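PDB 4ZPJ: extracellular ligand-binding receptor from Sphaerobacter thermophilus, which probably binds a small-molecule ligand outside the membrane and hands it to an ABC transporter, as other members of the leucine-binding protein family do. Local coordinates for residues A[194-199]-A[245-250]; A[252-257]-A[280-285]. One frame throughout, in Å; residues are numbered along the deposited sequence.

Interaction 1 of 2, residues A[194-199]-A[245-250]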
ATOM      1  N   ARG A 194     -21.269  16.367   2.153  1.00 47.64           N
ATOM      2  CA  ARG A 194     -20.625  16.882   3.350  1.00 49.03           C
ATOM      3  C   ARG A 194     -20.091  15.689   4.111  1.00 46.25           C
ATOM      4  O   ARG A 194     -20.849  14.762   4.403  1.00 46.58           O
ATOM      5  CB  ARG A 194     -21.698  17.609   4.162  1.00 55.76           C
ATOM      6  CG  ARG A 194     -21.917  19.079   3.789  1.00 62.35           C
ATOM      7  CD  ARG A 194     -23.388  19.568   3.775  1.00 71.57           C
ATOM      8  NE  ARG A 194     -24.260  19.256   4.934  1.00 79.62           N
ATOM      9  CZ  ARG A 194     -25.211  18.292   4.992  1.00 86.67           C
ATOM     10  NH1 ARG A 194     -25.914  18.144   6.113  1.00 83.90           N
ATOM     11  NH2 ARG A 194     -25.470  17.447   3.970  1.00 86.87           N
HETATM   12  N   MSE A 195     -18.810  15.649   4.436  1.00 43.77           N
HETATM   13  CA  MSE A 195     -18.278  14.465   5.135  1.00 42.43           C
HETATM   14  C   MSE A 195     -17.458  14.820   6.335  1.00 43.09           C
HETATM   15  O   MSE A 195     -16.952  15.933   6.414  1.00 42.01           O
HETATM   16  CB  MSE A 195     -17.466  13.579   4.193  1.00 41.00           C
HETATM   17  CG  MSE A 195     -18.384  12.892   3.182  1.00 40.10           C
HETATM   18 SE   MSE A 195     -17.527  11.517   2.102  0.65 39.86          SE
HETATM   19  CE  MSE A 195     -16.731  10.416   3.557  1.00 38.16           C
ATOM     20  N   VAL A 196     -17.393  13.869   7.279  1.00 43.69           N
ATOM     21  CA  VAL A 196     -16.502  13.868   8.432  1.00 43.92           C
ATOM     22  C   VAL A 196     -15.359  12.910   8.181  1.00 41.72           C
ATOM     23  O   VAL A 196     -15.551  11.808   7.615  1.00 43.08           O
ATOM     24  CB  VAL A 196     -17.212  13.390   9.708  1.00 46.63           C
ATOM     25  CG1 VAL A 196     -16.264  13.301  10.896  1.00 46.99           C
ATOM     26  CG2 VAL A 196     -18.321  14.352  10.064  1.00 51.12           C
ATOM     27  N   LEU A 197     -14.173  13.309   8.626  1.00 40.70           N
ATOM     28  CA  LEU A 197     -12.981  12.489   8.481  1.00 40.94           C
ATOM     29  C   LEU A 197     -12.468  12.042   9.836  1.00 41.72           C
ATOM     30  O   LEU A 197     -12.474  12.807  10.790  1.00 43.59           O
ATOM     31  CB  LEU A 197     -11.875  13.288   7.802  1.00 41.38           C
ATOM     32  CG  LEU A 197     -12.119  13.933   6.453  1.00 40.55           C
ATOM     33  CD1 LEU A 197     -10.814  14.519   5.917  1.00 41.67           C
ATOM     34  CD2 LEU A 197     -12.657  12.871   5.514  1.00 40.46           C
ATOM     35  N   HIS A 198     -11.966  10.824   9.892  1.00 40.04           N
ATOM     36  CA  HIS A 198     -11.411  10.313  11.084  1.00 43.02           C
ATOM     37  C   HIS A 198     -10.197   9.476  10.816  1.00 41.87           C
ATOM     38  O   HIS A 198     -10.201   8.694   9.872  1.00 47.43           O
ATOM     39  CB  HIS A 198     -12.467   9.469  11.798  1.00 44.35           C
ATOM     40  CG  HIS A 198     -11.909   8.592  12.853  1.00 43.43           C
ATOM     41  ND1 HIS A 198     -11.430   9.092  14.039  1.00 44.46           N
ATOM     42  CD2 HIS A 198     -11.728   7.251  12.902  1.00 43.63           C
ATOM     43  CE1 HIS A 198     -11.023   8.096  14.796  1.00 43.78           C
ATOM     44  NE2 HIS A 198     -11.176   6.971  14.124  1.00 44.08           N
ATOM     45  N   ALA A 199      -9.152   9.639  11.623  1.00 41.25           N
ATOM     46  CA  ALA A 199      -7.968   8.792  11.518  1.00 40.06           C
ATOM     47  C   ALA A 199      -7.245   8.582  12.794  1.00 41.46           C
ATOM     48  O   ALA A 199      -7.331   9.398  13.710  1.00 43.57           O
ATOM     49  CB  ALA A 199      -6.981   9.385  10.535  1.00 39.39           C
ATOM     50  N   GLN A 245     -21.655  13.626  16.298  1.00 61.95           N
ATOM     51  CA  GLN A 245     -22.106  15.006  16.431  1.00 64.64           C
ATOM     52  C   GLN A 245     -21.755  15.824  15.220  1.00 62.49           C
ATOM     53  O   GLN A 245     -22.551  16.600  14.745  1.00 61.14           O
ATOM     54  CB  GLN A 245     -21.426  15.659  17.605  1.00 67.77           C
ATOM     55  CG  GLN A 245     -22.325  15.997  18.779  1.00 72.17           C
ATOM     56  CD  GLN A 245     -21.546  16.849  19.749  1.00 75.05           C
ATOM     57  OE1 GLN A 245     -20.364  17.130  19.492  1.00 72.24           O
ATOM     58  NE2 GLN A 245     -22.168  17.255  20.868  1.00 76.94           N
ATOM     59  N   ALA A 246     -20.526  15.681  14.745  1.00 61.16           N
ATOM     60  CA  ALA A 246     -20.134  16.334  13.526  1.00 59.01           C
ATOM     61  C   ALA A 246     -21.064  15.892  12.389  1.00 58.42           C
ATOM     62  O   ALA A 246     -21.504  16.718  11.567  1.00 57.45           O
ATOM     63  CB  ALA A 246     -18.698  16.032  13.204  1.00 58.24           C
ATOM     64  N   ALA A 247     -21.437  14.619  12.387  1.00 56.24           N
ATOM     65  CA  ALA A 247     -22.274  14.100  11.320  1.00 56.57           C
ATOM     66  C   ALA A 247     -23.710  14.518  11.383  1.00 60.12           C
ATOM     67  O   ALA A 247     -24.470  14.130  10.516  1.00 60.72           O
ATOM     68  CB  ALA A 247     -22.190  12.593  11.251  1.00 57.50           C
ATOM     69  N   ALA A 248     -24.106  15.313  12.372  1.00 62.50           N
ATOM     70  CA  ALA A 248     -25.418  15.942  12.306  1.00 67.95           C
ATOM     71  C   ALA A 248     -25.500  16.833  11.067  1.00 67.80           C
ATOM     72  O   ALA A 248     -26.543  16.928  10.426  1.00 65.85           O
ATOM     73  CB  ALA A 248     -25.706  16.761  13.570  1.00 70.92           C
ATOM     74  N   GLU A 249     -24.393  17.478  10.724  1.00 70.56           N
ATOM     75  CA  GLU A 249     -24.342  18.287   9.517  1.00 73.15           C
ATOM     76  C   GLU A 249     -23.560  17.606   8.384  1.00 69.99           C
ATOM     77  O   GLU A 249     -22.846  18.271   7.638  1.00 76.61           O
ATOM     78  CB  GLU A 249     -23.757  19.664   9.861  1.00 79.16           C
ATOM     79  CG  GLU A 249     -24.647  20.498  10.803  1.00 85.76           C
ATOM     80  CD  GLU A 249     -26.036  20.829  10.231  1.00 92.06           C
ATOM     81  OE1 GLU A 249     -26.899  19.922  10.164  1.00 96.80           O
ATOM     82  OE2 GLU A 249     -26.288  22.003   9.866  1.00 93.73           O
ATOM     83  N   ALA A 250     -23.695  16.289   8.233  1.00 60.74           N
ATOM     84  CA  ALA A 250     -22.876  15.560   7.266  1.00 56.96           C
ATOM     85  C   ALA A 250     -23.627  14.378   6.716  1.00 55.04           C
ATOM     86  O   ALA A 250     -24.587  13.922   7.315  1.00 52.27           O
ATOM     87  CB  ALA A 250     -21.587  15.080   7.904  1.00 59.23           C
TER
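R194 lays its side chain over the E249-A250 peptide, where the polypeptide leaves helix 237-246 on its way to the next strand. CG stands anti to the carbonyl carbon (chi1 -87°), and bends at chi2 and chi3 bring the guanidinium back over the loop. R194 NE then lies 3.2 Å from E249 O, and A250 CA sits 4.1 Å above the guanidinium plane, offset toward its rim. The carboxylate of E249 stays beyond a salt bridge, with R194 NH1 4.5 Å from E249 OE1; the firm ionic partner is D251, bridged through NH2. Two residues along the strand, V196 turns CG2 beside its own backbone N and into a patch of alanine methyls, 3.6 Å from A246 CB and 4.0 Å from A250 CB. A250 CB also rests against R194 O, at 3.6 Å. An alanine at R194 would probably loosen the turn after the helix, since the cover over the E249-A250 peptide and the bridge to D251 would both go. The helix end thus packs on strand 194-200 of a parallel sheet through small apolar groups around V196, while at the partly exposed margin a cation lies on a peptide, with the E249 carboxylate near enough that it may add a modest electrostatic pull.

Interaction 2 of 2, residues A[252-257]-A[280-285]; sequences AVFAFH and PLIPSG
Strands 252-256 and 281-283 run parallel, their axes 4.7 Å apart and inclined by 20°, and four backbone hydrogen bonds alternate between them. They are the two strands of a beta-alpha-beta unit, linked through helix 261-272, in a parallel sheet of the periplasmic binding protein fold; strand 281-283 is its outermost strand on this side. V253 bonds through both its N and its O to segment 280-285, N donating to P280 O and O accepting from I282 N, the latter bond nearly straight at 169°. A255 repeats the pattern: its N reaches I282 O at 3.1 Å, and its O takes S284 N at 2.8 Å, nearly along the C=O axis. On the face carrying V253, A255 and L281, L281 CG is anti to its backbone N (chi1 167°), and chi2 then turns CD1 to within 4.0 Å of V253 CB and 4.1 Å of A255 CB; helix 261-272 packs here through L267 and Y270 on L281 and F266 on A255. The other face holds F254 and I282, whose side chains cross at about a right angle, F254 CD1 lying 4.1 Å from I282 CG2. That phenyl ring also stacks with F212 of helix 203-218, so both faces of the sheet are roofed by helices. Beyond the last bridge, S284 points CB toward strand 252-256. Its hydroxyl is hydrogen-bonded to D179 and to A286 N, and S284 OG meets the F256 ring at its edge, in plane, 3.4 Å from F256 CD2.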
ATOM      1  N   ALA A 252     -21.767  11.426   5.616  1.00 45.42           N
ATOM      2  CA  ALA A 252     -20.928  10.194   5.682  1.00 47.62           C
ATOM      3  C   ALA A 252     -19.616  10.441   6.383  1.00 43.44           C
ATOM      4  O   ALA A 252     -19.245  11.577   6.569  1.00 45.20           O
ATOM      5  CB  ALA A 252     -20.631   9.606   4.288  1.00 44.32           C
ATOM      6  N   VAL A 253     -18.910   9.368   6.709  1.00 39.48           N
ATOM      7  CA  VAL A 253     -17.637   9.446   7.388  1.00 40.62           C
ATOM      8  C   VAL A 253     -16.607   8.672   6.608  1.00 38.64           C
ATOM      9  O   VAL A 253     -16.931   7.638   6.137  1.00 40.47           O
ATOM     10  CB  VAL A 253     -17.734   8.731   8.761  1.00 40.75           C
ATOM     11  CG1 VAL A 253     -16.410   8.801   9.508  1.00 39.59           C
ATOM     12  CG2 VAL A 253     -18.827   9.371   9.560  1.00 43.10           C
ATOM     13  N   PHE A 254     -15.388   9.169   6.492  1.00 37.96           N
ATOM     14  CA  PHE A 254     -14.259   8.380   6.017  1.00 37.74           C
ATOM     15  C   PHE A 254     -13.330   8.128   7.205  1.00 39.02           C
ATOM     16  O   PHE A 254     -13.036   9.067   7.929  1.00 41.81           O
ATOM     17  CB  PHE A 254     -13.495   9.110   4.919  1.00 37.28           C
ATOM     18  CG  PHE A 254     -12.122   8.514   4.623  1.00 38.02           C
ATOM     19  CD1 PHE A 254     -11.976   7.398   3.796  1.00 40.18           C
ATOM     20  CD2 PHE A 254     -10.996   9.058   5.153  1.00 40.55           C
ATOM     21  CE1 PHE A 254     -10.718   6.832   3.548  1.00 39.56           C
ATOM     22  CE2 PHE A 254      -9.737   8.514   4.912  1.00 40.37           C
ATOM     23  CZ  PHE A 254      -9.594   7.414   4.118  1.00 39.03           C
ATOM     24  N   ALA A 255     -12.877   6.888   7.405  1.00 38.61           N
ATOM     25  CA  ALA A 255     -11.958   6.531   8.498  1.00 37.64           C
ATOM     26  C   ALA A 255     -10.761   5.658   8.065  1.00 37.90           C
ATOM     27  O   ALA A 255     -10.896   4.670   7.277  1.00 37.82           O
ATOM     28  CB  ALA A 255     -12.708   5.814   9.575  1.00 39.32           C
ATOM     29  N   PHE A 256      -9.594   6.025   8.591  1.00 36.30           N
ATOM     30  CA  PHE A 256      -8.338   5.289   8.384  1.00 36.95           C
ATOM     31  C   PHE A 256      -7.585   5.017   9.674  1.00 38.23           C
ATOM     32  O   PHE A 256      -7.379   5.922  10.482  1.00 38.05           O
ATOM     33  CB  PHE A 256      -7.422   6.088   7.468  1.00 37.41           C
ATOM     34  CG  PHE A 256      -6.020   5.596   7.446  1.00 38.25           C
ATOM     35  CD1 PHE A 256      -5.086   6.062   8.379  1.00 39.44           C
ATOM     36  CD2 PHE A 256      -5.616   4.692   6.479  1.00 39.10           C
ATOM     37  CE1 PHE A 256      -3.775   5.607   8.362  1.00 39.16           C
ATOM     38  CE2 PHE A 256      -4.295   4.223   6.452  1.00 39.71           C
ATOM     39  CZ  PHE A 256      -3.375   4.693   7.391  1.00 40.31           C
ATOM     40  N   HIS A 257      -7.157   3.768   9.853  1.00 41.52           N
ATOM     41  CA  HIS A 257      -6.292   3.369  10.965  1.00 42.25           C
ATOM     42  C   HIS A 257      -5.148   2.530  10.516  1.00 42.80           C
ATOM     43  O   HIS A 257      -4.315   2.172  11.321  1.00 46.78           O
ATOM     44  CB  HIS A 257      -7.061   2.542  11.975  1.00 42.82           C
ATOM     45  CG  HIS A 257      -8.217   3.250  12.548  1.00 45.22           C
ATOM     46  ND1 HIS A 257      -9.438   3.327  11.901  1.00 46.41           N
ATOM     47  CD2 HIS A 257      -8.325   3.997  13.666  1.00 46.73           C
ATOM     48  CE1 HIS A 257     -10.265   4.044  12.635  1.00 46.21           C
ATOM     49  NE2 HIS A 257      -9.601   4.494  13.691  1.00 47.36           N
ATOM     50  N   PRO A 280     -23.449   6.476   7.091  1.00 43.32           N
ATOM     51  CA  PRO A 280     -22.601   5.741   6.140  1.00 43.35           C
ATOM     52  C   PRO A 280     -21.139   5.946   6.402  1.00 39.11           C
ATOM     53  O   PRO A 280     -20.705   7.044   6.709  1.00 39.84           O
ATOM     54  CB  PRO A 280     -22.992   6.330   4.764  1.00 43.14           C
ATOM     55  CG  PRO A 280     -24.412   6.841   4.981  1.00 44.95           C
ATOM     56  CD  PRO A 280     -24.434   7.343   6.409  1.00 45.61           C
ATOM     57  N   LEU A 281     -20.382   4.884   6.242  1.00 39.00           N
ATOM     58  CA  LEU A 281     -18.970   4.909   6.552  1.00 39.30           C
ATOM     59  C   LEU A 281     -18.205   4.365   5.363  1.00 39.79           C
ATOM     60  O   LEU A 281     -18.587   3.323   4.815  1.00 38.28           O
ATOM     61  CB  LEU A 281     -18.721   4.041   7.765  1.00 39.56           C
ATOM     62  CG  LEU A 281     -17.278   3.687   8.062  1.00 39.72           C
ATOM     63  CD1 LEU A 281     -16.494   4.920   8.426  1.00 40.58           C
ATOM     64  CD2 LEU A 281     -17.254   2.691   9.196  1.00 40.88           C
ATOM     65  N   ILE A 282     -17.120   5.060   4.983  1.00 37.98           N
ATOM     66  CA  ILE A 282     -16.215   4.582   3.978  1.00 36.07           C
ATOM     67  C   ILE A 282     -14.925   4.328   4.723  1.00 39.03           C
ATOM     68  O   ILE A 282     -14.247   5.271   5.177  1.00 38.53           O
ATOM     69  CB  ILE A 282     -15.999   5.605   2.862  1.00 36.15           C
ATOM     70  CG1 ILE A 282     -17.299   5.796   2.090  1.00 38.33           C
ATOM     71  CG2 ILE A 282     -14.844   5.177   1.979  1.00 33.43           C
ATOM     72  CD1 ILE A 282     -17.256   6.858   1.037  1.00 38.50           C
ATOM     73  N   PRO A 283     -14.607   3.049   4.917  1.00 38.70           N
ATOM     74  CA  PRO A 283     -13.355   2.716   5.500  1.00 37.33           C
ATOM     75  C   PRO A 283     -12.271   2.854   4.504  1.00 37.13           C
ATOM     76  O   PRO A 283     -12.487   2.721   3.297  1.00 34.79           O
ATOM     77  CB  PRO A 283     -13.470   1.229   5.831  1.00 38.65           C
ATOM     78  CG  PRO A 283     -14.819   0.791   5.445  1.00 39.12           C
ATOM     79  CD  PRO A 283     -15.385   1.860   4.536  1.00 39.58           C
ATOM     80  N   SER A 284     -11.075   3.077   5.013  1.00 38.03           N
ATOM     81  CA  SER A 284      -9.900   2.923   4.188  1.00 37.84           C
ATOM     82  C   SER A 284      -9.776   1.463   3.775  1.00 35.84           C
ATOM     83  O   SER A 284     -10.070   0.542   4.573  1.00 33.59           O
ATOM     84  CB  SER A 284      -8.650   3.329   4.966  1.00 40.15           C
ATOM     85  OG  SER A 284      -7.498   2.763   4.392  1.00 40.08           O
ATOM     86  N   GLY A 285      -9.274   1.252   2.568  1.00 31.50           N
ATOM     87  CA  GLY A 285      -8.931  -0.090   2.125  1.00 32.55           C
ATOM     88  C   GLY A 285      -8.000  -0.812   3.048  1.00 34.61           C
ATOM     89  O   GLY A 285      -8.071  -2.023   3.191  1.00 34.47           O
TER

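Overall arrangement
The two contacts follow each other along the chain and share one parallel sheet, their centres 11 Å apart. Helix 237-246, which supplies one side of interaction 1, leads through D251 into strand 252-256 of interaction 2, and that strand pairs with strand 194-200 in the sheet. Probable hydrogen bonds make the join: F254 N to V196 O at 2.9 Å and H198 N to F254 O at 2.8 Å. Farther along, H198 NE2 and H257 NE2 are hydrogen-bonded. Zinc lies at a distance from both: a bound ion is about 10 Å from the A247 side chain, and one is about 11 Å from that of F256.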